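Local coordinates for protein pectate lyase (Bacillus, PDB 3VMV) that probably cleaves polygalacturonate by beta-elimination, as a secreted pectate lyase of polysaccharide lyase family 1, at residues N89-N101 and S111-I123. Residues are numbered along the deposited sequence; the frame is centred on the assembly and turned at random.
Sequences NGEFDGIGIRLSN and SIHHVREGEGTAI. With SO4 (sulfate ion), chain B.
Phe92 and Ile112 lie side by side on neighbouring parallel strands, Phe92 CB 3.9 Å from Ile112 CG1, both facing the buried interior. There Ile97 CD1 sits over one face of the Phe92 ring, near its rim, and meets Ile112 CD1 at 3.8 Å, while Phe139 of strand 138-140 packs against Ile112. Four backbone hydrogen bonds, from Ser111 N to Gly90 O through Gly94 N to His113 O, knit this closely fitted part. The two segments belong to successive coils of the right-handed parallel beta-helix of family 1 pectate lyases, and pairing resumes beyond the 94-96 loop, with Ile97 N bonded to Ala122 O. On the opposite face of strands 91-93 and 111-113, His113 NE2 donates to the anti side of Glu91 OE2 (2.7 Å, 164°). His113 CG lies between its backbone N and carbonyl carbon (chi1 65°), setting the imidazole against Asp93, whose CA makes a CH-pi contact toward the ring's rim. On the exposed side the second coil loops outward through a type II' turn, Glu117 to Gly120; separate waters join Gly94 O to Glu117 N and Gly96 N to Glu117 O. Farther out, Arg98 NH2 salt-bridges Glu119 OE2 (3.0 Å), and both terminal nitrogens grip a sulfate, probably from the crystallisation liquor, with Asp67 a second partner of NH1.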
ATOM      1  N   ASN A  89      -4.153 -11.868 -15.773  1.00 18.67           N
ATOM      2  CA  ASN A  89      -2.881 -12.509 -16.124  1.00 19.23           C
ATOM      3  C   ASN A  89      -1.628 -11.794 -15.659  1.00 14.91           C
ATOM      4  O   ASN A  89      -0.511 -12.296 -15.897  1.00 16.48           O
ATOM      5  CB  ASN A  89      -2.786 -12.766 -17.646  1.00 22.41           C
ATOM      6  CG  ASN A  89      -3.911 -13.616 -18.133  1.00 33.14           C
ATOM      7  OD1 ASN A  89      -4.219 -14.642 -17.527  1.00 36.44           O
ATOM      8  ND2 ASN A  89      -4.574 -13.175 -19.193  1.00 39.96           N
ATOM      9  N   GLY A  90      -1.779 -10.664 -14.962  1.00 13.99           N
ATOM     10  CA  GLY A  90      -0.633  -9.891 -14.470  1.00 11.89           C
ATOM     11  C   GLY A  90      -0.262 -10.349 -13.092  1.00 11.42           C
ATOM     12  O   GLY A  90      -0.680  -9.751 -12.125  1.00 15.05           O
ATOM     13  N   GLU A  91       0.540 -11.396 -12.998  1.00 13.90           N
ATOM     14  CA  GLU A  91       0.777 -12.049 -11.724  1.00 13.17           C
ATOM     15  C   GLU A  91       2.267 -12.028 -11.397  1.00 12.37           C
ATOM     16  O   GLU A  91       3.072 -12.327 -12.288  1.00 14.48           O
ATOM     17  CB  GLU A  91       0.292 -13.495 -11.774  1.00 16.35           C
ATOM     18  CG  GLU A  91       0.516 -14.227 -10.465  1.00 16.72           C
ATOM     19  CD  GLU A  91       0.148 -15.692 -10.507  1.00 26.19           C
ATOM     20  OE1 GLU A  91      -0.393 -16.138 -11.548  1.00 29.55           O
ATOM     21  OE2 GLU A  91       0.404 -16.414  -9.501  1.00 21.06           O
ATOM     22  N   PHE A  92       2.597 -11.678 -10.142  1.00 11.47           N
ATOM     23  CA  PHE A  92       3.974 -11.704  -9.637  1.00 12.18           C
ATOM     24  C   PHE A  92       3.951 -12.723  -8.509  1.00 11.88           C
ATOM     25  O   PHE A  92       3.413 -12.445  -7.443  1.00 12.00           O
ATOM     26  CB  PHE A  92       4.387 -10.319  -9.087  1.00 11.68           C
ATOM     27  CG  PHE A  92       4.496  -9.242 -10.131  1.00 11.26           C
ATOM     28  CD1 PHE A  92       5.739  -8.721 -10.487  1.00 12.29           C
ATOM     29  CD2 PHE A  92       3.362  -8.754 -10.755  1.00 13.99           C
ATOM     30  CE1 PHE A  92       5.855  -7.732 -11.457  1.00 15.57           C
ATOM     31  CE2 PHE A  92       3.477  -7.756 -11.761  1.00 12.65           C
ATOM     32  CZ  PHE A  92       4.719  -7.246 -12.080  1.00 14.22           C
ATOM     33  N   ASP A  93       4.499 -13.907  -8.766  1.00 13.15           N
ATOM     34  CA  ASP A  93       4.459 -15.022  -7.825  1.00 13.42           C
ATOM     35  C   ASP A  93       5.843 -15.160  -7.193  1.00 13.26           C
ATOM     36  O   ASP A  93       6.805 -15.616  -7.833  1.00 15.40           O
ATOM     37  CB  ASP A  93       4.059 -16.294  -8.568  1.00 15.45           C
ATOM     38  CG  ASP A  93       4.027 -17.515  -7.654  1.00 19.03           C
ATOM     39  OD1 ASP A  93       4.260 -17.374  -6.425  1.00 16.77           O
ATOM     40  OD2 ASP A  93       3.766 -18.624  -8.183  1.00 26.00           O
ATOM     41  N   GLY A  94       5.949 -14.683  -5.949  1.00 11.74           N
ATOM     42  CA  GLY A  94       7.193 -14.845  -5.215  1.00 13.55           C
ATOM     43  C   GLY A  94       8.202 -13.767  -5.485  1.00 15.66           C
ATOM     44  O   GLY A  94       9.367 -13.927  -5.069  1.00 14.12           O
ATOM     45  N   ILE A  95       7.804 -12.685  -6.159  1.00 12.63           N
ATOM     46  CA  ILE A  95       8.754 -11.585  -6.415  1.00 11.08           C
ATOM     47  C   ILE A  95       7.954 -10.310  -6.360  1.00 13.41           C
ATOM     48  O   ILE A  95       6.848 -10.250  -6.903  1.00 13.06           O
ATOM     49  CB  ILE A  95       9.523 -11.724  -7.775  1.00 11.93           C
ATOM     50  CG1 ILE A  95      10.578 -10.626  -7.867  1.00 10.43           C
ATOM     51  CG2 ILE A  95       8.556 -11.767  -8.964  1.00 14.93           C
ATOM     52  CD1 ILE A  95      11.619 -10.857  -8.989  1.00 14.68           C
ATOM     53  N   GLY A  96       8.509  -9.332  -5.665  1.00 11.26           N
ATOM     54  CA  GLY A  96       7.858  -8.051  -5.488  1.00 11.80           C
ATOM     55  C   GLY A  96       8.506  -6.929  -6.251  1.00 13.30           C
ATOM     56  O   GLY A  96       9.525  -7.092  -6.933  1.00 13.36           O
ATOM     57  N   ILE A  97       7.841  -5.784  -6.198  1.00 10.14           N
ATOM     58  CA  ILE A  97       8.311  -4.567  -6.860  1.00 10.61           C
ATOM     59  C   ILE A  97       8.837  -3.569  -5.857  1.00 11.67           C
ATOM     60  O   ILE A  97       8.242  -3.392  -4.798  1.00 11.24           O
ATOM     61  CB  ILE A  97       7.117  -3.906  -7.604  1.00 11.11           C
ATOM     62  CG1 ILE A  97       6.602  -4.875  -8.671  1.00 11.35           C
ATOM     63  CG2 ILE A  97       7.575  -2.593  -8.263  1.00 14.94           C
ATOM     64  CD1 ILE A  97       5.242  -4.417  -9.346  1.00 12.84           C
ATOM     65  N   ARG A  98       9.956  -2.912  -6.172  1.00 11.20           N
ATOM     66  CA  ARG A  98      10.470  -1.843  -5.332  1.00 10.38           C
ATOM     67  C   ARG A  98      10.529  -0.562  -6.127  1.00 11.15           C
ATOM     68  O   ARG A  98      11.108  -0.527  -7.207  1.00 13.10           O
ATOM     69  CB  ARG A  98      11.844  -2.155  -4.719  1.00 11.36           C
ATOM     70  CG  ARG A  98      12.359  -1.041  -3.802  1.00 13.99           C
ATOM     71  CD  ARG A  98      13.658  -1.458  -3.104  1.00 13.44           C
ATOM     72  NE  ARG A  98      14.709  -1.653  -4.097  1.00 16.03           N
ATOM     73  CZ  ARG A  98      15.887  -2.246  -3.838  1.00 15.28           C
ATOM     74  NH1 ARG A  98      16.787  -2.340  -4.806  1.00 17.84           N
ATOM     75  NH2 ARG A  98      16.146  -2.749  -2.636  1.00 13.25           N
ATOM     76  N   LEU A  99       9.962   0.495  -5.570  1.00 10.59           N
ATOM     77  CA  LEU A  99      10.087   1.817  -6.182  1.00 11.31           C
ATOM     78  C   LEU A  99      11.091   2.626  -5.407  1.00 11.61           C
ATOM     79  O   LEU A  99      10.887   2.872  -4.205  1.00 11.04           O
ATOM     80  CB  LEU A  99       8.730   2.523  -6.193  1.00 13.30           C
ATOM     81  CG  LEU A  99       7.503   1.814  -6.804  1.00 19.68           C
ATOM     82  CD1 LEU A  99       6.319   2.830  -6.838  1.00 17.90           C
ATOM     83  CD2 LEU A  99       7.717   1.186  -8.134  1.00 19.59           C
ATOM     84  N   SER A 100      12.151   3.091  -6.051  1.00 11.43           N
ATOM     85  CA  SER A 100      13.206   3.824  -5.352  1.00 13.66           C
ATOM     86  C   SER A 100      13.463   5.150  -6.077  1.00 14.25           C
ATOM     87  O   SER A 100      13.801   5.160  -7.264  1.00 14.13           O
ATOM     88  CB  SER A 100      14.472   2.959  -5.314  1.00 17.00           C
ATOM     89  OG  SER A 100      15.594   3.720  -4.911  1.00 19.33           O
ATOM     90  N   ASN A 101      13.256   6.247  -5.365  1.00 14.73           N
ATOM     91  CA  ASN A 101      13.284   7.593  -5.953  1.00 12.66           C
ATOM     92  C   ASN A 101      12.524   7.631  -7.280  1.00 13.12           C
ATOM     93  O   ASN A 101      12.987   8.119  -8.303  1.00 14.93           O
ATOM     94  CB  ASN A 101      14.716   8.119  -6.097  1.00 14.94           C
ATOM     95  CG  ASN A 101      14.772   9.647  -6.135  1.00 14.01           C
ATOM     96  OD1 ASN A 101      13.791  10.336  -5.900  1.00 19.22           O
ATOM     97  ND2 ASN A 101      15.984  10.181  -6.432  1.00 21.16           N
ATOM     98  N   SER A 111      -1.576  -9.062  -9.437  1.00 12.55           N
ATOM     99  CA  SER A 111      -1.600  -9.816  -8.198  1.00 10.60           C
ATOM    100  C   SER A 111      -0.165 -10.078  -7.816  1.00 11.66           C
ATOM    101  O   SER A 111       0.597 -10.545  -8.664  1.00 14.77           O
ATOM    102  CB  SER A 111      -2.302 -11.150  -8.379  1.00 14.55           C
ATOM    103  OG  SER A 111      -3.655 -10.928  -8.792  1.00 18.99           O
ATOM    104  N   ILE A 112       0.204  -9.765  -6.582  1.00  9.24           N
ATOM    105  CA  ILE A 112       1.595  -9.961  -6.140  1.00  8.97           C
ATOM    106  C   ILE A 112       1.520 -10.708  -4.844  1.00  9.16           C
ATOM    107  O   ILE A 112       0.865 -10.234  -3.873  1.00 12.17           O
ATOM    108  CB  ILE A 112       2.316  -8.608  -5.907  1.00 10.59           C
ATOM    109  CG1 ILE A 112       2.219  -7.733  -7.174  1.00 11.97           C
ATOM    110  CG2 ILE A 112       3.806  -8.884  -5.515  1.00 10.73           C
ATOM    111  CD1 ILE A 112       3.000  -6.424  -7.066  1.00 12.44           C
ATOM    112  N   HIS A 113       2.189 -11.858  -4.763  1.00 11.42           N
ATOM    113  CA  HIS A 113       1.932 -12.699  -3.623  1.00 10.54           C
ATOM    114  C   HIS A 113       3.079 -13.650  -3.280  1.00 12.44           C
ATOM    115  O   HIS A 113       3.945 -13.943  -4.076  1.00 12.93           O
ATOM    116  CB  HIS A 113       0.632 -13.498  -3.869  1.00 12.96           C
ATOM    117  CG  HIS A 113       0.739 -14.467  -5.013  1.00 10.88           C
ATOM    118  ND1 HIS A 113       1.073 -15.795  -4.833  1.00 12.11           N
ATOM    119  CD2 HIS A 113       0.561 -14.307  -6.348  1.00 13.96           C
ATOM    120  CE1 HIS A 113       1.098 -16.409  -6.005  1.00 16.65           C
ATOM    121  NE2 HIS A 113       0.797 -15.528  -6.945  1.00 14.04           N
ATOM    122  N   HIS A 114       3.055 -14.070  -2.020  1.00 11.97           N
ATOM    123  CA  HIS A 114       4.023 -15.016  -1.462  1.00 10.38           C
ATOM    124  C   HIS A 114       5.435 -14.488  -1.685  1.00 10.35           C
ATOM    125  O   HIS A 114       6.338 -15.262  -2.037  1.00 12.01           O
ATOM    126  CB  HIS A 114       3.852 -16.437  -2.011  1.00 12.21           C
ATOM    127  CG  HIS A 114       2.555 -17.053  -1.611  1.00 14.60           C
ATOM    128  ND1 HIS A 114       1.398 -16.895  -2.349  1.00 15.12           N
ATOM    129  CD2 HIS A 114       2.215 -17.776  -0.519  1.00 13.91           C
ATOM    130  CE1 HIS A 114       0.409 -17.542  -1.749  1.00 15.39           C
ATOM    131  NE2 HIS A 114       0.881 -18.100  -0.644  1.00 14.54           N
ATOM    132  N   VAL A 115       5.629 -13.196  -1.404  1.00 11.52           N
ATOM    133  CA  VAL A 115       6.949 -12.594  -1.601  1.00 10.96           C
ATOM    134  C   VAL A 115       7.789 -12.809  -0.345  1.00 10.76           C
ATOM    135  O   VAL A 115       7.549 -12.195   0.687  1.00 11.65           O
ATOM    136  CB  VAL A 115       6.849 -11.109  -1.952  1.00  9.87           C
ATOM    137  CG1 VAL A 115       8.262 -10.533  -2.333  1.00 12.68           C
ATOM    138  CG2 VAL A 115       5.910 -10.949  -3.177  1.00 13.23           C
ATOM    139  N   ARG A 116       8.771 -13.699  -0.432  1.00 14.02           N
ATOM    140  CA  ARG A 116       9.729 -13.925   0.651  1.00 14.95           C
ATOM    141  C   ARG A 116      11.116 -13.329   0.327  1.00 13.52           C
ATOM    142  O   ARG A 116      11.752 -12.704   1.183  1.00 15.18           O
ATOM    143  CB  ARG A 116       9.889 -15.420   0.940  1.00 19.12           C
ATOM    144  CG  ARG A 116      11.055 -15.693   1.886  1.00 23.54           C
ATOM    145  CD  ARG A 116      10.978 -17.039   2.568  1.00 26.02           C
ATOM    146  NE  ARG A 116      12.222 -17.304   3.296  1.00 31.25           N
ATOM    147  CZ  ARG A 116      12.563 -16.779   4.476  1.00 30.26           C
ATOM    148  NH1 ARG A 116      11.759 -15.965   5.142  1.00 22.43           N
ATOM    149  NH2 ARG A 116      13.736 -17.098   5.013  1.00 35.34           N
ATOM    150  N   GLU A 117      11.582 -13.549  -0.902  1.00 13.37           N
ATOM    151  CA  GLU A 117      12.920 -13.066  -1.312  1.00 12.85           C
ATOM    152  C   GLU A 117      12.936 -11.562  -1.610  1.00 14.62           C
ATOM    153  O   GLU A 117      11.893 -10.922  -1.663  1.00 15.18           O
ATOM    154  CB  GLU A 117      13.421 -13.880  -2.495  1.00 17.91           C
ATOM    155  CG  GLU A 117      13.574 -15.359  -2.150  1.00 22.67           C
ATOM    156  CD  GLU A 117      14.084 -16.180  -3.314  1.00 36.14           C
ATOM    157  OE1 GLU A 117      15.081 -15.757  -3.941  1.00 39.54           O
ATOM    158  OE2 GLU A 117      13.487 -17.244  -3.603  1.00 37.46           O
ATOM    159  N   GLY A 118      14.123 -10.983  -1.829  1.00 17.01           N
ATOM    160  CA  GLY A 118      14.189  -9.545  -2.021  1.00 17.79           C
ATOM    161  C   GLY A 118      13.948  -8.805  -0.717  1.00 16.52           C
ATOM    162  O   GLY A 118      14.574  -9.088   0.302  1.00 19.60           O
ATOM    163  N   GLU A 119      13.047  -7.828  -0.750  1.00 12.38           N
ATOM    164  CA  GLU A 119      12.618  -7.192   0.492  1.00 13.18           C
ATOM    165  C   GLU A 119      11.589  -8.066   1.212  1.00 14.29           C
ATOM    166  O   GLU A 119      11.216  -7.762   2.343  1.00 15.89           O
ATOM    167  CB  GLU A 119      11.951  -5.830   0.217  1.00 14.68           C
ATOM    168  CG  GLU A 119      12.817  -4.803  -0.512  1.00 19.77           C
ATOM    169  CD  GLU A 119      13.858  -4.152   0.395  1.00 19.84           C
ATOM    170  OE1 GLU A 119      13.865  -4.440   1.629  1.00 21.07           O
ATOM    171  OE2 GLU A 119      14.685  -3.337  -0.125  1.00 20.47           O
ATOM    172  N   GLY A 120      11.098  -9.115   0.550  1.00 14.37           N
ATOM    173  CA  GLY A 120      10.023  -9.926   1.103  1.00 13.65           C
ATOM    174  C   GLY A 120       8.703  -9.165   1.138  1.00 12.14           C
ATOM    175  O   GLY A 120       7.798  -9.467   1.937  1.00 12.49           O
ATOM    176  N   THR A 121       8.586  -8.192   0.252  1.00 11.85           N
ATOM    177  CA  THR A 121       7.444  -7.282   0.285  1.00 12.02           C
ATOM    178  C   THR A 121       6.858  -7.120  -1.112  1.00 11.43           C
ATOM    179  O   THR A 121       7.596  -6.998  -2.096  1.00 13.30           O
ATOM    180  CB  THR A 121       7.915  -5.926   0.834  1.00 14.31           C
ATOM    181  OG1 THR A 121       8.278  -6.090   2.226  1.00 12.10           O
ATOM    182  CG2 THR A 121       6.813  -4.861   0.739  1.00 13.69           C
ATOM    183  N   ALA A 122       5.529  -7.122  -1.222  1.00 10.14           N
ATOM    184  CA  ALA A 122       4.914  -7.101  -2.553  1.00 10.39           C
ATOM    185  C   ALA A 122       5.198  -5.763  -3.277  1.00 10.46           C
ATOM    186  O   ALA A 122       5.574  -5.772  -4.443  1.00 10.57           O
ATOM    187  CB  ALA A 122       3.393  -7.381  -2.480  1.00 10.25           C
ATOM    188  N   ILE A 123       4.968  -4.626  -2.604  1.00 10.15           N
ATOM    189  CA  ILE A 123       5.404  -3.349  -3.161  1.00 10.15           C
ATOM    190  C   ILE A 123       6.069  -2.553  -2.064  1.00 10.28           C
ATOM    191  O   ILE A 123       5.447  -2.233  -1.055  1.00 10.86           O
ATOM    192  CB  ILE A 123       4.258  -2.530  -3.740  1.00  9.59           C
ATOM    193  CG1 ILE A 123       3.514  -3.347  -4.787  1.00 10.93           C
ATOM    194  CG2 ILE A 123       4.808  -1.234  -4.393  1.00 11.56           C
ATOM    195  CD1 ILE A 123       2.276  -2.611  -5.409  1.00 10.34           C
TER
HETATM  196  S   SO4 B 401      19.239  -4.690  -2.907  1.00 28.43           S
HETATM  197  O1  SO4 B 401      18.745  -5.952  -3.440  1.00 36.13           O
HETATM  198  O2  SO4 B 401      19.376  -3.704  -3.956  1.00 19.63           O
HETATM  199  O3  SO4 B 401      18.308  -4.212  -1.887  1.00 29.24           O
HETATM  200  O4  SO4 B 401      20.558  -4.888  -2.330  1.00 35.25           O
HETATM  201  O   HOH W   1      -3.617 -11.178 -11.554  1.00 18.24           O
HETATM  202  O   HOH W   2       9.987 -15.053  -2.760  1.00 14.57           O
HETATM  203  O   HOH W   3      11.005  -9.839  -4.110  1.00 15.42           O
HETATM  204  O   HOH W   4       9.490  -5.236  -2.889  1.00 16.30           O